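Local coordinates for TRAP solute Binding Protein (Uncultured marine bacterium, PDB 5I7I) that probably serves as the solute-binding component of a TRAP transporter, capturing aromatic acids such as the 3-hydroxybenzoate bound here, at residues 73-81 against 88-99; 112-123 against 333-341. One frame throughout, in Å; residues are numbered along the deposited sequence.

Contact 1 of 2, residues 73-81 against 88-99. With 3HB (3-hydroxybenzoic acid), chain C.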
loop_
_atom_site.group_PDB
_atom_site.type_symbol
_atom_site.label_atom_id
_atom_site.label_comp_id
_atom_site.label_asym_id
_atom_site.label_seq_id
_atom_site.Cartn_x
_atom_site.Cartn_y
_atom_site.Cartn_z
ATOM N N PRO A 73 -1.009 -8.030 -12.069
ATOM C CA PRO A 73 -0.339 -7.151 -11.120
ATOM C C PRO A 73 0.809 -7.798 -10.359
ATOM O O PRO A 73 1.821 -7.123 -10.113
ATOM C CB PRO A 73 -1.472 -6.711 -10.190
ATOM C CG PRO A 73 -2.660 -6.643 -11.108
ATOM C CD PRO A 73 -2.475 -7.877 -11.998
ATOM N N PRO A 74 0.730 -9.070 -9.954
ATOM C CA PRO A 74 1.870 -9.642 -9.217
ATOM C C PRO A 74 3.132 -9.706 -10.044
ATOM O O PRO A 74 4.222 -9.797 -9.476
ATOM C CB PRO A 74 1.384 -11.039 -8.820
ATOM C CG PRO A 74 -0.084 -10.954 -8.876
ATOM C CD PRO A 74 -0.379 -10.028 -10.033
ATOM N N GLN A 75 3.022 -9.653 -11.367
ATOM C CA GLN A 75 4.196 -9.759 -12.221
ATOM C C GLN A 75 4.990 -8.463 -12.324
ATOM O O GLN A 75 6.116 -8.502 -12.835
ATOM C CB GLN A 75 3.803 -10.226 -13.611
ATOM C CG GLN A 75 3.125 -11.551 -13.625
ATOM C CD GLN A 75 2.773 -11.977 -15.001
ATOM O OE1 GLN A 75 1.689 -11.665 -15.488
ATOM N NE2 GLN A 75 3.695 -12.663 -15.665
ATOM N N LEU A 76 4.445 -7.338 -11.859
ATOM C CA LEU A 76 5.160 -6.074 -11.985
ATOM C C LEU A 76 6.553 -6.146 -11.371
ATOM O O LEU A 76 7.522 -5.656 -11.964
ATOM C CB LEU A 76 4.343 -4.927 -11.384
ATOM C CG LEU A 76 3.103 -4.520 -12.175
ATOM C CD1 LEU A 76 2.167 -3.678 -11.299
ATOM C CD2 LEU A 76 3.511 -3.776 -13.435
ATOM N N VAL A 77 6.697 -6.768 -10.203
ATOM C CA VAL A 77 8.027 -6.857 -9.593
ATOM C C VAL A 77 8.973 -7.684 -10.453
ATOM O O VAL A 77 10.175 -7.392 -10.520
ATOM C CB VAL A 77 7.988 -7.366 -8.137
ATOM C CG1 VAL A 77 7.392 -6.322 -7.221
ATOM C CG2 VAL A 77 7.224 -8.668 -8.019
ATOM N N ASP A 78 8.470 -8.740 -11.100
ATOM C CA ASP A 78 9.333 -9.538 -11.965
ATOM C C ASP A 78 9.750 -8.740 -13.186
ATOM O O ASP A 78 10.921 -8.756 -13.580
ATOM C CB ASP A 78 8.618 -10.814 -12.409
ATOM C CG ASP A 78 8.249 -11.709 -11.253
ATOM O OD1 ASP A 78 8.954 -11.676 -10.221
ATOM O OD2 ASP A 78 7.255 -12.456 -11.391
ATOM N N GLN A 79 8.799 -8.028 -13.786
ATOM C CA GLN A 79 9.078 -7.230 -14.978
ATOM C C GLN A 79 10.166 -6.197 -14.710
ATOM O O GLN A 79 11.096 -6.032 -15.513
ATOM C CB GLN A 79 7.804 -6.549 -15.461
ATOM C CG GLN A 79 6.767 -7.515 -15.996
ATOM C CD GLN A 79 5.490 -6.832 -16.392
ATOM O OE1 GLN A 79 5.223 -5.717 -15.965
ATOM N NE2 GLN A 79 4.676 -7.504 -17.187
ATOM N N VAL A 80 10.076 -5.498 -13.578
ATOM C CA VAL A 80 11.076 -4.475 -13.285
ATOM C C VAL A 80 12.408 -5.111 -12.887
ATOM O O VAL A 80 13.477 -4.598 -13.238
ATOM C CB VAL A 80 10.560 -3.440 -12.262
ATOM C CG1 VAL A 80 10.616 -3.958 -10.821
ATOM C CG2 VAL A 80 11.368 -2.177 -12.388
ATOM N N ARG A 81 12.368 -6.234 -12.157
ATOM C CA ARG A 81 13.604 -6.909 -11.764
ATOM C C ARG A 81 14.387 -7.323 -12.998
ATOM O O ARG A 81 15.604 -7.125 -13.075
ATOM C CB ARG A 81 13.282 -8.148 -10.927
ATOM C CG ARG A 81 14.501 -8.969 -10.471
ATOM C CD ARG A 81 14.078 -10.376 -9.972
ATOM N NE ARG A 81 13.385 -11.108 -11.029
ATOM C CZ ARG A 81 12.579 -12.153 -10.841
ATOM N NH1 ARG A 81 12.360 -12.627 -9.625
ATOM N NH2 ARG A 81 11.994 -12.730 -11.882
ATOM N N VAL A 88 8.264 0.472 -11.953
ATOM C CA VAL A 88 6.916 0.060 -11.583
ATOM C C VAL A 88 6.505 0.716 -10.281
ATOM O O VAL A 88 7.330 1.094 -9.450
ATOM C CB VAL A 88 6.722 -1.462 -11.481
ATOM C CG1 VAL A 88 7.084 -2.113 -12.807
ATOM C CG2 VAL A 88 7.525 -2.026 -10.340
ATOM N N TRP A 89 5.182 0.834 -10.119
ATOM C CA TRP A 89 4.546 1.100 -8.836
ATOM C C TRP A 89 3.625 -0.072 -8.561
ATOM O O TRP A 89 2.816 -0.446 -9.415
ATOM C CB TRP A 89 3.766 2.412 -8.867
ATOM C CG TRP A 89 3.122 2.777 -7.543
ATOM C CD1 TRP A 89 3.653 3.565 -6.580
ATOM C CD2 TRP A 89 1.826 2.394 -7.078
ATOM N NE1 TRP A 89 2.784 3.685 -5.528
ATOM C CE2 TRP A 89 1.652 2.977 -5.811
ATOM C CE3 TRP A 89 0.798 1.616 -7.603
ATOM C CZ2 TRP A 89 0.487 2.818 -5.068
ATOM C CZ3 TRP A 89 -0.345 1.436 -6.857
ATOM C CH2 TRP A 89 -0.493 2.033 -5.607
ATOM N N THR A 90 3.760 -0.679 -7.384
ATOM C CA THR A 90 2.927 -1.833 -7.097
ATOM C C THR A 90 2.741 -1.991 -5.592
ATOM O O THR A 90 3.247 -1.204 -4.797
ATOM C CB THR A 90 3.537 -3.074 -7.748
ATOM O OG1 THR A 90 2.582 -4.133 -7.648
ATOM C CG2 THR A 90 4.844 -3.472 -7.078
ATOM N N VAL A 91 1.983 -3.023 -5.219
ATOM C CA VAL A 91 1.766 -3.407 -3.824
ATOM C C VAL A 91 2.679 -4.588 -3.524
ATOM O O VAL A 91 2.600 -5.614 -4.204
ATOM C CB VAL A 91 0.291 -3.774 -3.566
ATOM C CG1 VAL A 91 0.081 -4.294 -2.156
ATOM C CG2 VAL A 91 -0.645 -2.560 -3.778
ATOM N N ALA A 92 3.546 -4.452 -2.514
ATOM C CA ALA A 92 4.542 -5.485 -2.233
ATOM C C ALA A 92 3.885 -6.838 -2.010
ATOM O O ALA A 92 4.321 -7.859 -2.556
ATOM C CB ALA A 92 5.344 -5.111 -0.989
ATOM N N GLY A 93 2.834 -6.866 -1.201
ATOM C CA GLY A 93 2.169 -8.090 -0.835
ATOM C C GLY A 93 1.316 -8.731 -1.905
ATOM O O GLY A 93 0.747 -9.801 -1.664
ATOM N N TYR A 94 1.197 -8.125 -3.094
ATOM C CA TYR A 94 0.562 -8.848 -4.190
ATOM C C TYR A 94 1.364 -10.078 -4.588
ATOM O O TYR A 94 0.821 -10.958 -5.257
ATOM C CB TYR A 94 0.366 -7.954 -5.416
ATOM C CG TYR A 94 -0.783 -6.953 -5.355
ATOM C CD1 TYR A 94 -1.591 -6.821 -4.228
ATOM C CD2 TYR A 94 -1.052 -6.153 -6.446
ATOM C CE1 TYR A 94 -2.620 -5.915 -4.210
ATOM C CE2 TYR A 94 -2.078 -5.261 -6.439
ATOM C CZ TYR A 94 -2.858 -5.130 -5.341
ATOM O OH TYR A 94 -3.890 -4.207 -5.375
ATOM N N THR A 95 2.626 -10.168 -4.170
ATOM C CA THR A 95 3.461 -11.354 -4.336
ATOM C C THR A 95 3.798 -11.876 -2.946
ATOM O O THR A 95 4.733 -11.372 -2.307
ATOM C CB THR A 95 4.745 -11.013 -5.083
ATOM O OG1 THR A 95 5.347 -9.828 -4.562
ATOM C CG2 THR A 95 4.450 -10.824 -6.554
ATOM N N PRO A 96 3.033 -12.830 -2.415
ATOM C CA PRO A 96 3.273 -13.289 -1.038
ATOM C C PRO A 96 4.672 -13.846 -0.846
ATOM O O PRO A 96 5.217 -14.511 -1.728
ATOM C CB PRO A 96 2.224 -14.383 -0.835
ATOM C CG PRO A 96 1.787 -14.770 -2.179
ATOM C CD PRO A 96 1.890 -13.534 -3.018
ATOM N N GLY A 97 5.252 -13.534 0.316
ATOM C CA GLY A 97 6.521 -14.084 0.739
ATOM C C GLY A 97 7.749 -13.451 0.118
ATOM O O GLY A 97 8.860 -13.703 0.596
ATOM N N ARG A 98 7.585 -12.621 -0.906
ATOM C CA ARG A 98 8.727 -12.111 -1.645
ATOM C C ARG A 98 9.470 -11.015 -0.890
ATOM O O ARG A 98 10.680 -10.861 -1.075
ATOM C CB ARG A 98 8.232 -11.570 -2.984
ATOM C CG ARG A 98 9.315 -11.123 -3.928
ATOM C CD ARG A 98 9.623 -12.155 -4.994
ATOM N NE ARG A 98 10.265 -11.523 -6.149
ATOM C CZ ARG A 98 9.778 -11.487 -7.388
ATOM N NH1 ARG A 98 8.625 -12.076 -7.695
ATOM N NH2 ARG A 98 10.467 -10.867 -8.344
ATOM N N PHE A 99 8.777 -10.252 -0.046
ATOM C CA PHE A 99 9.359 -9.118 0.675
ATOM C C PHE A 99 9.007 -9.285 2.146
ATOM O O PHE A 99 8.174 -8.555 2.699
ATOM C CB PHE A 99 8.865 -7.790 0.098
ATOM C CG PHE A 99 9.031 -7.698 -1.395
ATOM C CD1 PHE A 99 10.278 -7.470 -1.967
ATOM C CD2 PHE A 99 7.941 -7.864 -2.225
ATOM C CE1 PHE A 99 10.430 -7.402 -3.338
ATOM C CE2 PHE A 99 8.083 -7.801 -3.591
ATOM C CZ PHE A 99 9.327 -7.557 -4.157
HETATM C "C1'" 3HB C . -5.093 -2.324 -2.417
HETATM O "O1'" 3HB C . -5.768 -2.422 -1.359
HETATM O "O2'" 3HB C . -4.808 -3.354 -3.082
HETATM C C1 3HB C . -4.670 -0.958 -2.941
HETATM C C2 3HB C . -4.845 0.164 -2.134
HETATM C C3 3HB C . -4.478 1.405 -2.591
HETATM C C4 3HB C . -3.966 1.553 -3.853
HETATM C C5 3HB C . -3.786 0.434 -4.662
HETATM C C6 3HB C . -4.141 -0.822 -4.213
HETATM O O3 3HB C . -4.656 2.500 -1.776
HETATM O O HOH W 1 3.827 -6.545 -8.314
#
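With CG1 set anti to its carbonyl carbon (chi1 -71°), Val77 presents both methyls to the segment 88-99: Val77 CG1 lies 3.8 Å from Thr90 CG2, while CG2 faces Thr95 and Arg98. This is the packing of helix 76-82 on strand 87-91, an inner strand of the five-stranded mixed sheet of this bilobed binding protein. The helix runs roughly antiparallel to the strand it covers, and further along it Val80 CG1 meets Val88 CG2. Leu76 and Thr90 run alongside each other with opposed directions, Leu76 CD1 lying near Thr90 OG1. A water links the segments, donating to Pro73 O and lying 2.8 Å from Thr90 OG1.

At the outer end Arg98, bent at chi2 (100°), reaches back over the helix so that Val77 CG2 lies over one face of its guanidinium. In the conformer given here, one of two, Arg98 NH1 and NH2 both close on Asp78 OD1, with carboxylate and guanidinium nearly coplanar; the 2.5 Å from Arg98 NH2 to Asp78 OD1 is doubtfully short. Arg81 joins this network through charge alone, and in this conformer the shared carboxylate probably offsets the closeness of the two arginines. Tyr136 borders this cluster.

Trp89 and Val91 of the strand already line the ligand pocket, and Tyr94 follows. Pro73 CB packs against Tyr94 CD2, and Tyr94 OH donates to O2' of 3-hydroxybenzoate at 2.6 Å.

Contact 2 of 2, residues 112-123 against 333-341; sequences ASAEATSQALQE and KDLISKYDK
A knob-into-hole contact joins the C-terminal helix 325-339 to helix 114-126, where Tyr339 is the knob set among Ala116, Gln119, Ala120 and Glu123. The helix segments cross at 130°, and their axes approach to 7.7 Å, with Ala116 and Ala120 at the interface. Gln119 CB sits over the centre of the Tyr339 ring in a CH-pi contact, 3.5 Å from the centroid, while Lys338 CD lies toward the rim of the opposite face. The Gln119 amide is steadied by NE2, which donates to Glu115 O one turn back from above that carbonyl's plane.

Glu123 stretches out with CG anti to its backbone N (chi1 177°) and brings OE1 to two donors. Tyr339 OH meets Glu123 OE1 nearly end-on to the C-O bond, at 2.6 Å. Lys338 NZ takes the syn lone pair of the same Glu123 OE1 at 2.8 Å in a salt bridge. Replacing Tyr339 with an alanine would probably empty the hole between the helices and leave Glu123 with Lys338 but without its hydroxyl donor.

Ala120 CB fits against Leu335 CB, and Ile336 CG1 packs beside it; Ile336 CG2 goes on to Ala112 CB. At the start of helix 114-126 Ser113 is the N-cap, its OG accepting from Ala116 N. One water accepts from Ser113 N and donates to Asp340 OD1, 2.9 Å away.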
loop_
_atom_site.group_PDB
_atom_site.type_symbol
_atom_site.label_atom_id
_atom_site.label_comp_id
_atom_site.label_asym_id
_atom_site.label_seq_id
_atom_site.Cartn_x
_atom_site.Cartn_y
_atom_site.Cartn_z
ATOM N N ALA A 112 0.496 4.858 11.696
ATOM C CA ALA A 112 0.055 6.219 11.985
ATOM C C ALA A 112 -0.344 6.858 10.653
ATOM O O ALA A 112 -0.837 6.161 9.760
ATOM C CB ALA A 112 1.166 6.986 12.699
ATOM N N SER A 113 -0.120 8.155 10.483
ATOM C CA SER A 113 -0.363 8.767 9.184
ATOM C C SER A 113 0.484 8.081 8.107
ATOM O O SER A 113 1.520 7.469 8.386
ATOM C CB SER A 113 0.011 10.244 9.227
ATOM O OG SER A 113 1.405 10.381 9.403
ATOM N N ALA A 114 0.056 8.212 6.852
ATOM C CA ALA A 114 0.912 7.724 5.773
ATOM C C ALA A 114 2.229 8.483 5.734
ATOM O O ALA A 114 3.268 7.901 5.415
ATOM C CB ALA A 114 0.210 7.816 4.421
ATOM N N GLU A 115 2.220 9.762 6.095
ATOM C CA GLU A 115 3.457 10.536 6.116
ATOM C C GLU A 115 4.470 9.922 7.078
ATOM O O GLU A 115 5.646 9.749 6.730
ATOM C CB GLU A 115 3.134 11.965 6.532
ATOM C CG GLU A 115 4.350 12.845 6.777
ATOM C CD GLU A 115 3.989 14.285 7.145
ATOM O OE1 GLU A 115 2.794 14.616 7.296
ATOM O OE2 GLU A 115 4.932 15.108 7.265
ATOM N N ALA A 116 4.031 9.603 8.304
ATOM C CA ALA A 116 4.957 9.045 9.284
ATOM C C ALA A 116 5.332 7.623 8.919
ATOM O O ALA A 116 6.507 7.233 9.005
ATOM C CB ALA A 116 4.319 9.077 10.677
ATOM N N THR A 117 4.344 6.827 8.520
ATOM C CA THR A 117 4.578 5.410 8.300
ATOM C C THR A 117 5.407 5.188 7.043
ATOM O O THR A 117 6.191 4.239 6.977
ATOM C CB THR A 117 3.237 4.662 8.267
ATOM O OG1 THR A 117 2.444 5.029 9.411
ATOM C CG2 THR A 117 3.468 3.166 8.349
ATOM N N SER A 118 5.254 6.054 6.044
ATOM C CA SER A 118 6.038 5.931 4.819
ATOM C C SER A 118 7.512 6.239 5.059
ATOM O O SER A 118 8.380 5.553 4.510
ATOM C CB SER A 118 5.488 6.866 3.750
ATOM O OG SER A 118 4.226 6.441 3.305
ATOM N N GLN A 119 7.828 7.300 5.816
ATOM C CA GLN A 119 9.217 7.562 6.169
ATOM C C GLN A 119 9.810 6.405 6.966
ATOM O O GLN A 119 10.967 6.021 6.758
ATOM C CB GLN A 119 9.302 8.853 6.967
ATOM C CG GLN A 119 9.030 10.059 6.120
ATOM C CD GLN A 119 8.990 11.324 6.918
ATOM O OE1 GLN A 119 9.991 12.033 7.042
ATOM N NE2 GLN A 119 7.841 11.593 7.524
ATOM N N ALA A 120 9.026 5.859 7.895
ATOM C CA ALA A 120 9.465 4.694 8.646
ATOM C C ALA A 120 9.807 3.544 7.702
ATOM O O ALA A 120 10.861 2.923 7.831
ATOM C CB ALA A 120 8.378 4.293 9.643
ATOM N N LEU A 121 8.922 3.253 6.738
ATOM C CA LEU A 121 9.178 2.190 5.768
ATOM C C LEU A 121 10.466 2.437 5.001
ATOM O O LEU A 121 11.260 1.513 4.778
ATOM C CB LEU A 121 8.026 2.091 4.771
ATOM C CG LEU A 121 6.915 1.136 5.198
ATOM C CD1 LEU A 121 5.632 1.450 4.454
ATOM C CD2 LEU A 121 7.350 -0.309 4.953
ATOM N N GLN A 122 10.664 3.665 4.516
ATOM C CA GLN A 122 11.864 3.931 3.728
ATOM C C GLN A 122 13.137 3.748 4.556
ATOM O O GLN A 122 14.110 3.141 4.092
ATOM C CB GLN A 122 11.789 5.326 3.121
ATOM C CG GLN A 122 12.998 5.646 2.247
ATOM C CD GLN A 122 13.045 4.798 1.004
ATOM O OE1 GLN A 122 12.027 4.614 0.339
ATOM N NE2 GLN A 122 14.227 4.282 0.664
ATOM N N GLU A 123 13.167 4.278 5.779
ATOM C CA GLU A 123 14.366 4.096 6.596
ATOM C C GLU A 123 14.587 2.625 6.911
ATOM O O GLU A 123 15.726 2.140 6.950
ATOM C CB GLU A 123 14.291 4.923 7.887
ATOM C CG GLU A 123 15.511 4.678 8.783
ATOM C CD GLU A 123 15.645 5.595 9.969
ATOM O OE1 GLU A 123 14.917 6.589 10.063
ATOM O OE2 GLU A 123 16.528 5.322 10.814
ATOM N N LYS A 333 7.833 -0.188 14.844
ATOM C CA LYS A 333 7.076 0.667 15.757
ATOM C C LYS A 333 7.869 1.911 16.126
ATOM O O LYS A 333 7.316 3.021 16.181
ATOM C CB LYS A 333 6.718 -0.111 17.023
ATOM C CG LYS A 333 5.648 -1.159 16.818
ATOM C CD LYS A 333 5.672 -2.225 17.915
ATOM C CE LYS A 333 5.268 -1.676 19.274
ATOM N NZ LYS A 333 3.813 -1.418 19.348
ATOM N N ASP A 334 9.155 1.746 16.437
ATOM C CA ASP A 334 9.963 2.895 16.826
ATOM C C ASP A 334 10.114 3.879 15.670
ATOM O O ASP A 334 10.117 5.088 15.888
ATOM C CB ASP A 334 11.334 2.419 17.310
ATOM C CG ASP A 334 11.276 1.698 18.642
ATOM O OD1 ASP A 334 10.231 1.810 19.330
ATOM O OD2 ASP A 334 12.258 1.010 19.011
ATOM N N LEU A 335 10.276 3.389 14.440
ATOM C CA LEU A 335 10.438 4.303 13.301
ATOM C C LEU A 335 9.150 5.055 13.020
ATOM O O LEU A 335 9.180 6.246 12.690
ATOM C CB LEU A 335 10.907 3.549 12.052
ATOM C CG LEU A 335 12.347 3.054 12.096
ATOM C CD1 LEU A 335 12.592 2.114 10.912
ATOM C CD2 LEU A 335 13.354 4.185 12.115
ATOM N N ILE A 336 8.003 4.385 13.158
ATOM C CA ILE A 336 6.727 5.066 12.976
ATOM C C ILE A 336 6.592 6.205 13.979
ATOM O O ILE A 336 6.217 7.326 13.624
ATOM C CB ILE A 336 5.566 4.062 13.064
ATOM C CG1 ILE A 336 5.618 3.115 11.864
ATOM C CG2 ILE A 336 4.213 4.760 13.141
ATOM C CD1 ILE A 336 4.744 1.903 11.980
ATOM N N SER A 337 6.916 5.945 15.245
ATOM C CA SER A 337 6.769 7.018 16.225
ATOM C C SER A 337 7.817 8.107 16.023
ATOM O O SER A 337 7.521 9.289 16.227
ATOM C CB SER A 337 6.748 6.479 17.656
ATOM O OG SER A 337 7.992 5.943 18.070
ATOM N N LYS A 338 9.011 7.745 15.556
ATOM C CA LYS A 338 10.047 8.739 15.291
ATOM C C LYS A 338 9.555 9.771 14.291
ATOM O O LYS A 338 9.793 10.971 14.457
ATOM C CB LYS A 338 11.277 8.018 14.744
ATOM C CG LYS A 338 12.314 8.890 14.057
ATOM C CD LYS A 338 13.352 7.997 13.344
ATOM C CE LYS A 338 14.412 8.788 12.688
ATOM N NZ LYS A 338 15.567 7.922 12.435
ATOM N N TYR A 339 8.854 9.321 13.263
ATOM C CA TYR A 339 8.408 10.195 12.197
ATOM C C TYR A 339 7.018 10.773 12.425
ATOM O O TYR A 339 6.540 11.537 11.591
ATOM C CB TYR A 339 8.485 9.455 10.857
ATOM C CG TYR A 339 9.896 9.233 10.381
ATOM C CD1 TYR A 339 10.670 10.298 9.955
ATOM C CD2 TYR A 339 10.452 7.966 10.343
ATOM C CE1 TYR A 339 11.952 10.113 9.508
ATOM C CE2 TYR A 339 11.732 7.767 9.913
ATOM C CZ TYR A 339 12.485 8.844 9.489
ATOM O OH TYR A 339 13.786 8.658 9.038
ATOM N N ASP A 340 6.378 10.469 13.548
ATOM C CA ASP A 340 5.000 10.883 13.805
ATOM C C ASP A 340 4.988 12.296 14.376
ATOM O O ASP A 340 4.876 12.524 15.582
ATOM C CB ASP A 340 4.355 9.901 14.761
ATOM C CG ASP A 340 2.928 10.234 15.044
ATOM O OD1 ASP A 340 2.306 10.889 14.187
ATOM O OD2 ASP A 340 2.438 9.831 16.116
ATOM N N LYS A 341 5.050 13.263 13.478
ATOM C CA LYS A 341 5.067 14.656 13.885
ATOM C C LYS A 341 4.252 15.532 12.941
ATOM O O LYS A 341 3.368 15.031 12.246
ATOM C CB LYS A 341 6.512 15.121 13.977
ATOM C CG LYS A 341 7.177 14.607 15.233
ATOM C CD LYS A 341 8.700 14.668 15.153
ATOM C CE LYS A 341 9.353 15.369 16.354
ATOM N NZ LYS A 341 8.436 16.040 17.334
ATOM O OXT LYS A 341 4.441 16.746 12.869
HETATM O O HOH W 2 -0.092 10.215 12.671
HETATM O O HOH W 3 2.206 12.480 10.861
#

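How the contacts relate
The two contacts follow one another along the chain, strand 87-91 leading on to helix 114-126, and their centres lie 22 Å apart without touching. Contact 1 is local, closing a helix onto the next strand of the sheet; contact 2 brings together segments 210 residues apart. Strand 136-143, an edge strand of that sheet, is common ground: Tyr136 borders contact 1, while Phe142 and Cys143 touch helix 114-126. Contact 1 is partly buried, packing branched side chains beside a partly exposed salt-bridge cluster, and alone supplies ligand-pocket residues. Contact 2 is largely buried interhelical packing, a tyrosine knob over a glutamine with alanines at the crossing, fringed by exposed C-terminal residues.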